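GTP cyclohydrolase 1 type 2 homolog (Escherichia coli, Escherichia coli O157:H7, PDB 1NMO) forms a ring-shaped hexamer whose subunits carry a dinuclear metal site, and may take part in breaking down radiation-damaged nucleotides. Local coordinates at residues A[9-14]-A[94-99]; A[114-119]-A[144-149]; A[150-155]-A[215-220]. All coordinates share one frame; numbering follows the deposited sequence.

Contact 1. Residues A[9-14]-A[94-99]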
ATOM      1  N   LEU A   9     -31.327  21.384  34.600  1.00 18.02           N
ATOM      2  CA  LEU A   9     -30.102  22.187  34.705  1.00 17.96           C
ATOM      3  C   LEU A   9     -29.495  22.580  33.325  1.00 17.45           C
ATOM      4  O   LEU A   9     -29.116  23.741  33.076  1.00 18.48           O
ATOM      5  CB  LEU A   9     -29.084  21.408  35.533  1.00 15.90           C
ATOM      6  CG  LEU A   9     -27.770  22.180  35.599  1.00 16.51           C
ATOM      7  CD1 LEU A   9     -27.947  23.510  36.438  1.00 19.67           C
ATOM      8  CD2 LEU A   9     -26.762  21.336  36.231  1.00 16.57           C
ATOM      9  N   ILE A  10     -29.375  21.600  32.437  1.00 16.88           N
ATOM     10  CA  ILE A  10     -28.776  21.835  31.121  1.00 16.51           C
ATOM     11  C   ILE A  10     -29.759  22.623  30.330  1.00 16.18           C
ATOM     12  O   ILE A  10     -29.413  23.577  29.658  1.00 14.76           O
ATOM     13  CB  ILE A  10     -28.473  20.510  30.315  1.00 15.77           C
ATOM     14  CG1 ILE A  10     -27.722  19.524  31.171  1.00 13.57           C
ATOM     15  CG2 ILE A  10     -27.607  20.819  29.116  1.00 15.54           C
ATOM     16  CD1 ILE A  10     -26.844  20.245  31.961  1.00 13.40           C
ATOM     17  N   ASN A  11     -31.018  22.224  30.431  1.00 17.46           N
ATOM     18  CA  ASN A  11     -32.059  22.913  29.725  1.00 17.82           C
ATOM     19  C   ASN A  11     -31.998  24.400  29.989  1.00 19.21           C
ATOM     20  O   ASN A  11     -31.984  25.211  29.026  1.00 20.34           O
ATOM     21  CB  ASN A  11     -33.346  22.356  30.180  1.00 19.76           C
ATOM     22  CG  ASN A  11     -33.904  21.347  29.218  1.00 21.42           C
ATOM     23  OD1 ASN A  11     -33.311  21.032  28.163  1.00 21.11           O
ATOM     24  ND2 ASN A  11     -35.079  20.834  29.561  1.00 23.38           N
ATOM     25  N   GLU A  12     -31.972  24.813  31.260  1.00 19.84           N
ATOM     26  CA  GLU A  12     -31.893  26.268  31.507  1.00 22.18           C
ATOM     27  C   GLU A  12     -30.586  26.905  31.045  1.00 21.60           C
ATOM     28  O   GLU A  12     -30.608  28.025  30.538  1.00 22.90           O
ATOM     29  CB  GLU A  12     -32.170  26.616  32.988  1.00 24.20           C
ATOM     30  CG  GLU A  12     -33.724  26.660  33.242  1.00 27.28           C
ATOM     31  CD  GLU A  12     -34.096  26.377  34.711  1.00 29.98           C
ATOM     32  OE1 GLU A  12     -33.184  26.503  35.592  1.00 32.24           O
ATOM     33  OE2 GLU A  12     -35.301  26.053  34.988  1.00 31.25           O
ATOM     34  N   LYS A  13     -29.471  26.189  31.171  1.00 20.12           N
ATOM     35  CA  LYS A  13     -28.175  26.739  30.736  1.00 18.42           C
ATOM     36  C   LYS A  13     -28.130  26.929  29.222  1.00 18.80           C
ATOM     37  O   LYS A  13     -27.697  27.962  28.699  1.00 20.36           O
ATOM     38  CB  LYS A  13     -27.050  25.823  31.210  1.00 16.44           C
ATOM     39  CG  LYS A  13     -25.587  26.228  30.782  1.00 19.73           C
ATOM     40  CD  LYS A  13     -25.155  27.652  31.208  1.00 18.57           C
ATOM     41  CE  LYS A  13     -23.660  27.917  30.958  1.00 19.66           C
ATOM     42  NZ  LYS A  13     -23.115  29.311  31.503  1.00 20.11           N
ATOM     43  N   LEU A  14     -28.630  25.962  28.487  1.00 18.94           N
ATOM     44  CA  LEU A  14     -28.604  26.100  27.047  1.00 19.17           C
ATOM     45  C   LEU A  14     -29.773  26.874  26.529  1.00 19.39           C
ATOM     46  O   LEU A  14     -29.906  27.033  25.322  1.00 20.52           O
ATOM     47  CB  LEU A  14     -28.581  24.714  26.403  1.00 16.16           C
ATOM     48  CG  LEU A  14     -27.405  23.809  26.746  1.00 14.07           C
ATOM     49  CD1 LEU A  14     -27.378  22.629  25.788  1.00 11.88           C
ATOM     50  CD2 LEU A  14     -26.099  24.556  26.645  1.00 14.47           C
ATOM     51  N   TYR A  94     -29.766  11.526  27.390  1.00 11.46           N
ATOM     52  CA  TYR A  94     -30.212  12.910  27.173  1.00  8.49           C
ATOM     53  C   TYR A  94     -29.477  13.256  25.896  1.00  9.83           C
ATOM     54  O   TYR A  94     -28.382  12.687  25.648  1.00 10.66           O
ATOM     55  CB  TYR A  94     -29.668  13.891  28.232  1.00  9.23           C
ATOM     56  CG  TYR A  94     -29.996  13.615  29.711  1.00  9.13           C
ATOM     57  CD1 TYR A  94     -29.404  12.583  30.379  1.00  9.62           C
ATOM     58  CD2 TYR A  94     -30.888  14.435  30.417  1.00 10.82           C
ATOM     59  CE1 TYR A  94     -29.659  12.347  31.747  1.00 12.47           C
ATOM     60  CE2 TYR A  94     -31.174  14.209  31.784  1.00 11.86           C
ATOM     61  CZ  TYR A  94     -30.544  13.175  32.439  1.00 12.09           C
ATOM     62  OH  TYR A  94     -30.755  13.010  33.809  1.00 11.57           O
ATOM     63  N   GLY A  95     -30.070  14.157  25.096  1.00 10.09           N
ATOM     64  CA  GLY A  95     -29.477  14.701  23.873  1.00  8.96           C
ATOM     65  C   GLY A  95     -29.902  16.195  23.757  1.00 11.98           C
ATOM     66  O   GLY A  95     -31.025  16.548  24.173  1.00 12.88           O
ATOM     67  N   TRP A  96     -29.016  17.094  23.291  1.00 12.77           N
ATOM     68  CA  TRP A  96     -29.344  18.485  23.009  1.00 12.72           C
ATOM     69  C   TRP A  96     -28.813  18.764  21.599  1.00 13.74           C
ATOM     70  O   TRP A  96     -27.601  18.756  21.365  1.00 15.77           O
ATOM     71  CB  TRP A  96     -28.695  19.451  23.991  1.00 12.29           C
ATOM     72  CG  TRP A  96     -29.509  19.601  25.222  1.00 12.30           C
ATOM     73  CD1 TRP A  96     -30.550  20.453  25.407  1.00 14.26           C
ATOM     74  CD2 TRP A  96     -29.448  18.781  26.409  1.00 13.00           C
ATOM     75  NE1 TRP A  96     -31.149  20.224  26.613  1.00 13.30           N
ATOM     76  CE2 TRP A  96     -30.496  19.204  27.254  1.00 12.13           C
ATOM     77  CE3 TRP A  96     -28.598  17.728  26.838  1.00 12.88           C
ATOM     78  CZ2 TRP A  96     -30.737  18.621  28.488  1.00 11.17           C
ATOM     79  CZ3 TRP A  96     -28.823  17.142  28.052  1.00 10.40           C
ATOM     80  CH2 TRP A  96     -29.901  17.591  28.881  1.00 12.98           C
ATOM     81  N   HIS A  97     -29.707  19.016  20.647  1.00 15.33           N
ATOM     82  CA  HIS A  97     -29.316  19.285  19.268  1.00 15.43           C
ATOM     83  C   HIS A  97     -29.077  20.805  19.045  1.00 16.95           C
ATOM     84  O   HIS A  97     -28.067  21.319  19.530  1.00 17.75           O
ATOM     85  CB  HIS A  97     -30.381  18.709  18.320  1.00 15.25           C
ATOM     86  CG  HIS A  97     -30.002  18.726  16.871  1.00 16.94           C
ATOM     87  ND1 HIS A  97     -30.813  19.288  15.899  1.00 18.12           N
ATOM     88  CD2 HIS A  97     -28.881  18.306  16.227  1.00 16.69           C
ATOM     89  CE1 HIS A  97     -30.205  19.226  14.723  1.00 17.55           C
ATOM     90  NE2 HIS A  97     -29.033  18.633  14.890  1.00 18.63           N
ATOM     91  N   LEU A  98     -29.979  21.569  18.414  1.00 16.05           N
ATOM     92  CA  LEU A  98     -29.612  22.976  18.128  1.00 14.81           C
ATOM     93  C   LEU A  98     -29.111  23.801  19.304  1.00 15.70           C
ATOM     94  O   LEU A  98     -28.118  24.601  19.182  1.00 17.71           O
ATOM     95  CB  LEU A  98     -30.751  23.697  17.370  1.00 13.59           C
ATOM     96  CG  LEU A  98     -31.040  22.929  16.041  1.00 14.67           C
ATOM     97  CD1 LEU A  98     -32.184  23.588  15.245  1.00 14.54           C
ATOM     98  CD2 LEU A  98     -29.811  22.883  15.161  1.00 14.16           C
ATOM     99  N   PRO A  99     -29.723  23.622  20.480  1.00 14.76           N
ATOM    100  CA  PRO A  99     -29.196  24.445  21.580  1.00 15.24           C
ATOM    101  C   PRO A  99     -27.708  24.224  21.780  1.00 15.64           C
ATOM    102  O   PRO A  99     -26.945  25.163  22.153  1.00 17.93           O
ATOM    103  CB  PRO A  99     -30.038  24.007  22.789  1.00 14.14           C
ATOM    104  CG  PRO A  99     -31.378  23.621  22.128  1.00 13.34           C
ATOM    105  CD  PRO A  99     -30.870  22.819  20.917  1.00 14.10           C
TER
HETATM  106  O   HOH W   1     -28.194  27.540  23.181  1.00 18.82           O

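Contact 2. Residues A[114-119]-A[144-149]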
ATOM      1  N   ALA A 114     -13.134  29.175  18.726  1.00 14.69           N
ATOM      2  CA  ALA A 114     -12.009  29.245  19.690  1.00 14.09           C
ATOM      3  C   ALA A 114     -10.919  28.329  19.217  1.00 14.73           C
ATOM      4  O   ALA A 114      -9.728  28.702  19.171  1.00 14.57           O
ATOM      5  CB  ALA A 114     -12.481  28.807  21.095  1.00  9.73           C
ATOM      6  N   LEU A 115     -11.306  27.100  18.866  1.00 14.75           N
ATOM      7  CA  LEU A 115     -10.277  26.164  18.406  1.00 14.12           C
ATOM      8  C   LEU A 115      -9.483  26.674  17.180  1.00 13.86           C
ATOM      9  O   LEU A 115      -8.307  26.342  17.025  1.00 13.99           O
ATOM     10  CB  LEU A 115     -10.923  24.831  18.051  1.00 13.58           C
ATOM     11  CG  LEU A 115      -9.892  23.747  17.743  1.00 14.25           C
ATOM     12  CD1 LEU A 115      -8.876  23.628  18.863  1.00 13.63           C
ATOM     13  CD2 LEU A 115     -10.614  22.392  17.618  1.00 14.98           C
ATOM     14  N   LEU A 116     -10.130  27.422  16.279  1.00 13.16           N
ATOM     15  CA  LEU A 116      -9.441  27.849  15.080  1.00 13.37           C
ATOM     16  C   LEU A 116      -8.950  29.240  15.199  1.00 14.50           C
ATOM     17  O   LEU A 116      -8.413  29.811  14.243  1.00 16.88           O
ATOM     18  CB  LEU A 116     -10.309  27.718  13.857  1.00 11.45           C
ATOM     19  CG  LEU A 116     -10.934  26.330  13.662  1.00 12.72           C
ATOM     20  CD1 LEU A 116     -11.946  26.469  12.574  1.00 12.01           C
ATOM     21  CD2 LEU A 116      -9.902  25.307  13.298  1.00 10.53           C
ATOM     22  N   GLY A 117      -9.099  29.814  16.377  1.00 15.94           N
ATOM     23  CA  GLY A 117      -8.557  31.157  16.546  1.00 15.68           C
ATOM     24  C   GLY A 117      -9.301  32.204  15.790  1.00 14.05           C
ATOM     25  O   GLY A 117      -8.715  33.083  15.188  1.00 17.10           O
ATOM     26  N   ILE A 118     -10.611  32.138  15.819  1.00 14.96           N
ATOM     27  CA  ILE A 118     -11.412  33.142  15.120  1.00 15.40           C
ATOM     28  C   ILE A 118     -12.168  33.983  16.119  1.00 16.20           C
ATOM     29  O   ILE A 118     -12.842  33.493  17.018  1.00 18.42           O
ATOM     30  CB  ILE A 118     -12.470  32.497  14.197  1.00 15.70           C
ATOM     31  CG1 ILE A 118     -11.775  31.471  13.251  1.00 15.12           C
ATOM     32  CG2 ILE A 118     -13.253  33.619  13.383  1.00 13.17           C
ATOM     33  CD1 ILE A 118     -12.795  30.822  12.206  1.00 13.98           C
ATOM     34  N   THR A 119     -12.085  35.282  15.952  1.00 16.84           N
ATOM     35  CA  THR A 119     -12.800  36.191  16.849  1.00 16.40           C
ATOM     36  C   THR A 119     -14.228  36.313  16.335  1.00 14.53           C
ATOM     37  O   THR A 119     -14.452  36.798  15.235  1.00 16.20           O
ATOM     38  CB  THR A 119     -12.115  37.617  16.806  1.00 14.90           C
ATOM     39  OG1 THR A 119     -10.694  37.462  17.030  1.00 14.78           O
ATOM     40  CG2 THR A 119     -12.719  38.536  17.879  1.00 14.95           C
ATOM     41  N   SER A 144      -4.374  23.688   6.024  1.00 19.34           N
ATOM     42  CA  SER A 144      -3.434  22.973   6.892  1.00 19.85           C
ATOM     43  C   SER A 144      -3.670  23.216   8.344  1.00 19.40           C
ATOM     44  O   SER A 144      -3.451  22.334   9.161  1.00 21.29           O
ATOM     45  CB  SER A 144      -2.001  23.390   6.604  1.00 20.31           C
ATOM     46  OG  SER A 144      -1.624  22.643   5.494  1.00 23.59           O
ATOM     47  N   TRP A 145      -4.084  24.424   8.673  1.00 18.58           N
ATOM     48  CA  TRP A 145      -4.359  24.804  10.058  1.00 17.77           C
ATOM     49  C   TRP A 145      -5.576  24.023  10.632  1.00 17.97           C
ATOM     50  O   TRP A 145      -5.578  23.463  11.773  1.00 18.76           O
ATOM     51  CB  TRP A 145      -4.673  26.291  10.032  1.00 17.79           C
ATOM     52  CG  TRP A 145      -5.203  26.821  11.296  1.00 17.67           C
ATOM     53  CD1 TRP A 145      -6.407  27.410  11.504  1.00 18.88           C
ATOM     54  CD2 TRP A 145      -4.472  26.935  12.505  1.00 19.18           C
ATOM     55  NE1 TRP A 145      -6.479  27.922  12.806  1.00 19.02           N
ATOM     56  CE2 TRP A 145      -5.295  27.633  13.430  1.00 19.94           C
ATOM     57  CE3 TRP A 145      -3.184  26.524  12.896  1.00 20.54           C
ATOM     58  CZ2 TRP A 145      -4.877  27.912  14.720  1.00 18.76           C
ATOM     59  CZ3 TRP A 145      -2.764  26.813  14.190  1.00 21.60           C
ATOM     60  CH2 TRP A 145      -3.620  27.509  15.089  1.00 21.10           C
ATOM     61  N   ILE A 146      -6.644  24.034   9.856  1.00 17.68           N
ATOM     62  CA  ILE A 146      -7.873  23.340  10.238  1.00 16.86           C
ATOM     63  C   ILE A 146      -7.518  21.855  10.495  1.00 16.65           C
ATOM     64  O   ILE A 146      -7.941  21.249  11.519  1.00 15.59           O
ATOM     65  CB  ILE A 146      -8.923  23.533   9.100  1.00 14.69           C
ATOM     66  CG1 ILE A 146      -9.312  25.022   9.064  1.00 15.54           C
ATOM     67  CG2 ILE A 146     -10.166  22.675   9.302  1.00 16.05           C
ATOM     68  CD1 ILE A 146     -10.505  25.423   8.142  1.00 13.34           C
ATOM     69  N   GLU A 147      -6.693  21.289   9.616  1.00 16.70           N
ATOM     70  CA  GLU A 147      -6.320  19.870   9.754  1.00 17.47           C
ATOM     71  C   GLU A 147      -5.477  19.553  10.995  1.00 17.82           C
ATOM     72  O   GLU A 147      -5.628  18.465  11.606  1.00 18.56           O
ATOM     73  CB  GLU A 147      -5.600  19.384   8.490  1.00 18.28           C
ATOM     74  CG  GLU A 147      -4.739  18.114   8.671  1.00 18.79           C
ATOM     75  CD  GLU A 147      -4.137  17.621   7.306  1.00 21.29           C
ATOM     76  OE1 GLU A 147      -4.210  18.352   6.286  1.00 23.41           O
ATOM     77  OE2 GLU A 147      -3.575  16.515   7.234  1.00 21.02           O
ATOM     78  N   ALA A 148      -4.591  20.475  11.381  1.00 16.55           N
ATOM     79  CA  ALA A 148      -3.734  20.268  12.575  1.00 15.17           C
ATOM     80  C   ALA A 148      -4.618  20.473  13.817  1.00 15.40           C
ATOM     81  O   ALA A 148      -4.468  19.787  14.811  1.00 16.36           O
ATOM     82  CB  ALA A 148      -2.602  21.291  12.570  1.00 12.46           C
ATOM     83  N   ARG A 149      -5.538  21.438  13.763  1.00 15.87           N
ATOM     84  CA  ARG A 149      -6.442  21.725  14.891  1.00 15.26           C
ATOM     85  C   ARG A 149      -7.469  20.639  15.142  1.00 15.74           C
ATOM     86  O   ARG A 149      -7.707  20.262  16.304  1.00 16.28           O
ATOM     87  CB  ARG A 149      -7.180  23.059  14.638  1.00 16.45           C
ATOM     88  CG  ARG A 149      -6.252  24.287  14.581  1.00 19.12           C
ATOM     89  CD  ARG A 149      -5.130  24.182  15.627  1.00 22.91           C
ATOM     90  NE  ARG A 149      -5.454  24.813  16.890  1.00 25.01           N
ATOM     91  CZ  ARG A 149      -5.306  24.242  18.087  1.00 29.71           C
ATOM     92  NH1 ARG A 149      -4.832  22.978  18.178  1.00 30.46           N
ATOM     93  NH2 ARG A 149      -5.608  24.945  19.215  1.00 30.43           N
TER

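Contact 3. Residues A[150-155]-A[215-220]. With FE (Fe (III) ion), chain G; FE (Fe (III) ion), chain H.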
ATOM      1  N   LEU A 150      -8.081  20.127  14.061  1.00 15.64           N
ATOM      2  CA  LEU A 150      -9.109  19.085  14.163  1.00 15.24           C
ATOM      3  C   LEU A 150      -8.584  17.678  14.000  1.00 15.00           C
ATOM      4  O   LEU A 150      -9.310  16.784  14.276  1.00 15.60           O
ATOM      5  CB  LEU A 150     -10.244  19.310  13.128  1.00 14.32           C
ATOM      6  CG  LEU A 150     -10.888  20.713  13.103  1.00 14.82           C
ATOM      7  CD1 LEU A 150     -12.225  20.619  12.422  1.00 16.09           C
ATOM      8  CD2 LEU A 150     -11.089  21.316  14.488  1.00 15.99           C
ATOM      9  N   GLY A 151      -7.357  17.455  13.533  1.00 16.26           N
ATOM     10  CA  GLY A 151      -6.858  16.078  13.403  1.00 15.95           C
ATOM     11  C   GLY A 151      -7.460  15.336  12.214  1.00 17.04           C
ATOM     12  O   GLY A 151      -7.514  14.050  12.152  1.00 16.46           O
ATOM     13  N   ARG A 152      -7.855  16.124  11.223  1.00 15.16           N
ATOM     14  CA  ARG A 152      -8.515  15.563  10.031  1.00 16.02           C
ATOM     15  C   ARG A 152      -8.307  16.487   8.863  1.00 16.09           C
ATOM     16  O   ARG A 152      -8.475  17.668   9.007  1.00 16.35           O
ATOM     17  CB  ARG A 152     -10.057  15.433  10.276  1.00 13.99           C
ATOM     18  CG  ARG A 152     -10.914  14.995   9.002  1.00 13.06           C
ATOM     19  CD  ARG A 152     -12.398  14.895   9.331  1.00 13.91           C
ATOM     20  NE  ARG A 152     -13.208  14.255   8.298  1.00 15.86           N
ATOM     21  CZ  ARG A 152     -13.760  14.888   7.263  1.00 16.06           C
ATOM     22  NH1 ARG A 152     -13.590  16.187   7.122  1.00 14.44           N
ATOM     23  NH2 ARG A 152     -14.497  14.206   6.363  1.00 15.65           N
ATOM     24  N   LYS A 153      -7.955  15.959   7.689  1.00 18.72           N
ATOM     25  CA  LYS A 153      -7.745  16.814   6.482  1.00 18.63           C
ATOM     26  C   LYS A 153      -9.061  17.330   5.907  1.00 19.21           C
ATOM     27  O   LYS A 153      -9.925  16.551   5.482  1.00 20.59           O
ATOM     28  CB  LYS A 153      -7.010  16.008   5.390  1.00 18.87           C
ATOM     29  CG  LYS A 153      -6.576  16.834   4.129  1.00 20.15           C
ATOM     30  CD  LYS A 153      -5.846  15.947   3.110  1.00 20.85           C
ATOM     31  CE  LYS A 153      -5.283  16.723   1.913  1.00 21.98           C
ATOM     32  NZ  LYS A 153      -6.429  17.372   1.138  1.00 25.90           N
ATOM     33  N   PRO A 154      -9.239  18.648   5.823  1.00 18.66           N
ATOM     34  CA  PRO A 154     -10.544  18.989   5.256  1.00 17.74           C
ATOM     35  C   PRO A 154     -10.555  19.050   3.726  1.00 17.45           C
ATOM     36  O   PRO A 154      -9.511  19.157   3.045  1.00 16.77           O
ATOM     37  CB  PRO A 154     -10.777  20.387   5.834  1.00 16.87           C
ATOM     38  CG  PRO A 154      -9.386  20.977   5.526  1.00 18.11           C
ATOM     39  CD  PRO A 154      -8.491  19.884   6.173  1.00 18.47           C
ATOM     40  N   LEU A 155     -11.761  19.021   3.173  1.00 16.57           N
ATOM     41  CA  LEU A 155     -11.903  19.197   1.725  1.00 16.89           C
ATOM     42  C   LEU A 155     -11.796  20.709   1.579  1.00 16.04           C
ATOM     43  O   LEU A 155     -12.533  21.430   2.238  1.00 15.59           O
ATOM     44  CB  LEU A 155     -13.296  18.784   1.234  1.00 17.17           C
ATOM     45  CG  LEU A 155     -13.717  19.445  -0.105  1.00 19.60           C
ATOM     46  CD1 LEU A 155     -12.539  19.294  -1.051  1.00 21.60           C
ATOM     47  CD2 LEU A 155     -14.912  18.750  -0.754  1.00 17.65           C
ATOM     48  N   HIS A 215     -18.150  16.263   9.643  1.00 12.92           N
ATOM     49  CA  HIS A 215     -19.302  16.447  10.529  1.00 13.01           C
ATOM     50  C   HIS A 215     -18.972  16.152  11.982  1.00 13.70           C
ATOM     51  O   HIS A 215     -19.181  16.992  12.919  1.00 12.25           O
ATOM     52  CB  HIS A 215     -20.472  15.557  10.130  1.00 11.73           C
ATOM     53  CG  HIS A 215     -21.741  15.953  10.805  1.00 10.23           C
ATOM     54  ND1 HIS A 215     -22.934  16.139  10.127  1.00 12.69           N
ATOM     55  CD2 HIS A 215     -22.024  16.136  12.112  1.00  9.74           C
ATOM     56  CE1 HIS A 215     -23.904  16.396  10.991  1.00 10.66           C
ATOM     57  NE2 HIS A 215     -23.373  16.405  12.205  1.00 11.00           N
ATOM     58  N   HIS A 216     -18.550  14.914  12.203  1.00 12.33           N
ATOM     59  CA  HIS A 216     -18.114  14.534  13.563  1.00 12.81           C
ATOM     60  C   HIS A 216     -16.926  15.405  14.086  1.00 13.63           C
ATOM     61  O   HIS A 216     -16.913  15.836  15.270  1.00 15.40           O
ATOM     62  CB  HIS A 216     -17.644  13.106  13.569  1.00 10.89           C
ATOM     63  CG  HIS A 216     -17.088  12.685  14.884  1.00  9.64           C
ATOM     64  ND1 HIS A 216     -17.861  12.065  15.860  1.00  8.14           N
ATOM     65  CD2 HIS A 216     -15.823  12.751  15.373  1.00  8.36           C
ATOM     66  CE1 HIS A 216     -17.088  11.763  16.894  1.00  7.82           C
ATOM     67  NE2 HIS A 216     -15.849  12.165  16.624  1.00 10.13           N
ATOM     68  N   ALA A 217     -15.929  15.621  13.221  1.00 11.78           N
ATOM     69  CA  ALA A 217     -14.755  16.412  13.535  1.00 12.62           C
ATOM     70  C   ALA A 217     -15.108  17.816  14.087  1.00 13.32           C
ATOM     71  O   ALA A 217     -14.495  18.286  15.043  1.00 15.73           O
ATOM     72  CB  ALA A 217     -13.862  16.517  12.247  1.00 12.43           C
ATOM     73  N   THR A 218     -16.143  18.451  13.549  1.00 11.31           N
ATOM     74  CA  THR A 218     -16.544  19.762  13.992  1.00 11.19           C
ATOM     75  C   THR A 218     -17.569  19.837  15.129  1.00 12.29           C
ATOM     76  O   THR A 218     -17.834  20.964  15.665  1.00 10.79           O
ATOM     77  CB  THR A 218     -17.043  20.611  12.789  1.00 11.00           C
ATOM     78  OG1 THR A 218     -18.206  19.981  12.189  1.00 11.76           O
ATOM     79  CG2 THR A 218     -15.879  20.715  11.696  1.00  9.72           C
ATOM     80  N   GLU A 219     -18.094  18.674  15.567  1.00 12.71           N
ATOM     81  CA  GLU A 219     -19.100  18.684  16.625  1.00 14.10           C
ATOM     82  C   GLU A 219     -18.697  17.896  17.872  1.00 14.52           C
ATOM     83  O   GLU A 219     -19.515  17.194  18.538  1.00 13.15           O
ATOM     84  CB  GLU A 219     -20.473  18.255  16.069  1.00 13.28           C
ATOM     85  CG  GLU A 219     -20.884  19.287  15.009  1.00 13.37           C
ATOM     86  CD  GLU A 219     -22.332  19.214  14.668  1.00 13.58           C
ATOM     87  OE1 GLU A 219     -22.923  18.108  14.900  1.00 14.98           O
ATOM     88  OE2 GLU A 219     -22.875  20.235  14.171  1.00 13.59           O
ATOM     89  N   ARG A 220     -17.392  17.981  18.135  1.00 11.83           N
ATOM     90  CA  ARG A 220     -16.897  17.433  19.351  1.00 11.54           C
ATOM     91  C   ARG A 220     -16.832  18.692  20.279  1.00 12.07           C
ATOM     92  O   ARG A 220     -17.059  18.598  21.480  1.00 11.41           O
ATOM     93  CB  ARG A 220     -15.510  16.882  19.136  1.00 10.05           C
ATOM     94  CG  ARG A 220     -15.461  15.593  18.407  1.00  9.62           C
ATOM     95  CD  ARG A 220     -13.995  15.305  18.120  1.00 12.46           C
ATOM     96  NE  ARG A 220     -13.482  16.252  17.101  1.00 14.35           N
ATOM     97  CZ  ARG A 220     -12.269  16.167  16.553  1.00 15.53           C
ATOM     98  NH1 ARG A 220     -11.431  15.200  16.919  1.00 14.05           N
ATOM     99  NH2 ARG A 220     -11.913  17.028  15.624  1.00 14.64           N
TER
HETATM  100 FE    FE G 301     -24.747  17.357  13.724  1.00 30.80          FE
HETATM  101 FE    FE H 302     -25.067  20.312  14.814  1.00 25.37          FE
HETATM  102  O   HOH W   2     -25.327  21.879  13.050  1.00 20.34           O

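Contact 1. Residues A[9-14]-A[94-99]
Trp-96 lays the face of its indole against Ile-10 and points its N-H at Asn-11. CG2 of Ile-10 sits 3.6 Å above the centroid of the six-membered ring, 5° off the normal, a CH-pi contact, and its CB lies 3.5 Å from Trp-96 CZ2. Isoleucine suits this place: with CG1 beside the backbone N (chi1 -50°), CG2 is anti to it and covers the ring centre, CB covers the rim and CG1 lies outside it near CH2. NE1 of Trp-96 gives its hydrogen to OD1 of Asn-11 at 2.8 Å, with the oxygen almost in the ring plane and the amide turned 89° to the indole, satisfying the one polar atom of a buried ring. CD1 of Leu-14 meets the pyrrole part obliquely, 3.7 Å from Trp-96 CG, and Leu-14 CB packs on Pro-99 CB at 4.0 Å. A water gives hydrogens to the carbonyl oxygens of Leu-14 and Pro-99, tying the two backbones together. Farther out, the carbonyl of Trp-96 bonds to ND1 of the metal ligand His-63, next to the dinuclear site. Helix 3-13 thus rests on the residue that follows strand 92-95, with helix 221-233 touching Ile-10 and strand 59-62 touching Trp-96.

Contact 2. Residues A[114-119]-A[144-149]
The indole of Trp-145 meets the carbonyl of Leu-116 at its edge and carries CG of Arg-149, from its own helix, on one face, 3.6 Å above the ring; the guanidinium of Arg-149 has CD1 of Leu-115 over one face, offset toward the rim. These groups join helix 139-150 to the Schellman motif that ends helix 108-116, where Gly-117 takes a positive phi, a conformation easy for a residue without CB. At the end of a helix the last carbonyls lack the following turn's N-H groups, and side chains can take them. NE1 of Trp-145 donates to O of Leu-116 at 3.1 Å and 163°, the oxygen near the ring plane but the donor standing above the carbonyl plane. The Arg-149 chain bends at CD and again at NE (chi3 -92°), which brings NE round to a weak bond with O of Leu-115, 3.2 Å long and bent to 124°. Tryptophan and arginine suit this exposed border, since each offers an N-H to a carbonyl while its ring or aliphatic chain packs. Leu-116 and Arg-149 run antiparallel alongside one another, CD2 of the leucine lying 3.8 Å from CB of the arginine. Leu-116 and Ile-146 also both touch Ile-191 of strand 189-192 in the six-stranded sheet. On that buried side, CD2 of Leu-116 approaches CG1 of Ile-146 to 4.3 Å.

Contact 3. Residues A[150-155]-A[215-220]
The dinuclear iron site is built partly on the weakly bonded helical turn at about 215-218 and the residues after it, and the end of helix 139-150 and the loop after it pack against it through Leu-150 and Arg-152. His-215 binds one iron through NE2 at 2.3 Å. Glu-219 bridges the pair, OE1 on that iron and OE2 on the other; a carboxylate suits this place because its two oxygens can serve two metals. His-64 completes the protein ligands of the first iron, His-63 and Asp-101 those of the second, which also holds a water. CD1 of Leu-150 meets CG2 of Thr-218 at 3.7 Å. The extended chain of Arg-152 lays CD 3.6 Å from CB of Ala-217, whose small side chain lets the loop come close; NH2 of Arg-152 bonds to the carbonyl of Pro-246. Arg-220 links both segments: NE and NH2 bond to O of Ala-217, at 3.1 and 2.9 Å, holding the guanidinium against the turn. The bend at chi3 (-70°) turns NE toward that oxygen. NH2 also donates to O of Leu-150 at 2.9 Å and 175°, on a lone pair in the carbonyl plane, with that oxygen in the guanidinium plane.

Contacts 1 and 3 are buried and lie on opposite sides of the chain's centre, whereas contact 2 is partly exposed. Contact 1 belongs with the five-stranded sheet, contact 2 with the six-stranded one, and the metal site draws ligands from near contact 1 and from within contact 3. Contacts 2 and 3 share helix 139-150 and touch directly: CB of Glu-147 packs on CD of Pro-154. Their chemistry differs accordingly. In contact 1 an aromatic ring is covered by aliphatic groups and its N-H met by a side-chain amide; in contacts 2 and 3 the donors reach backbone carbonyls at helix ends, and contact 3 adds metal ligation.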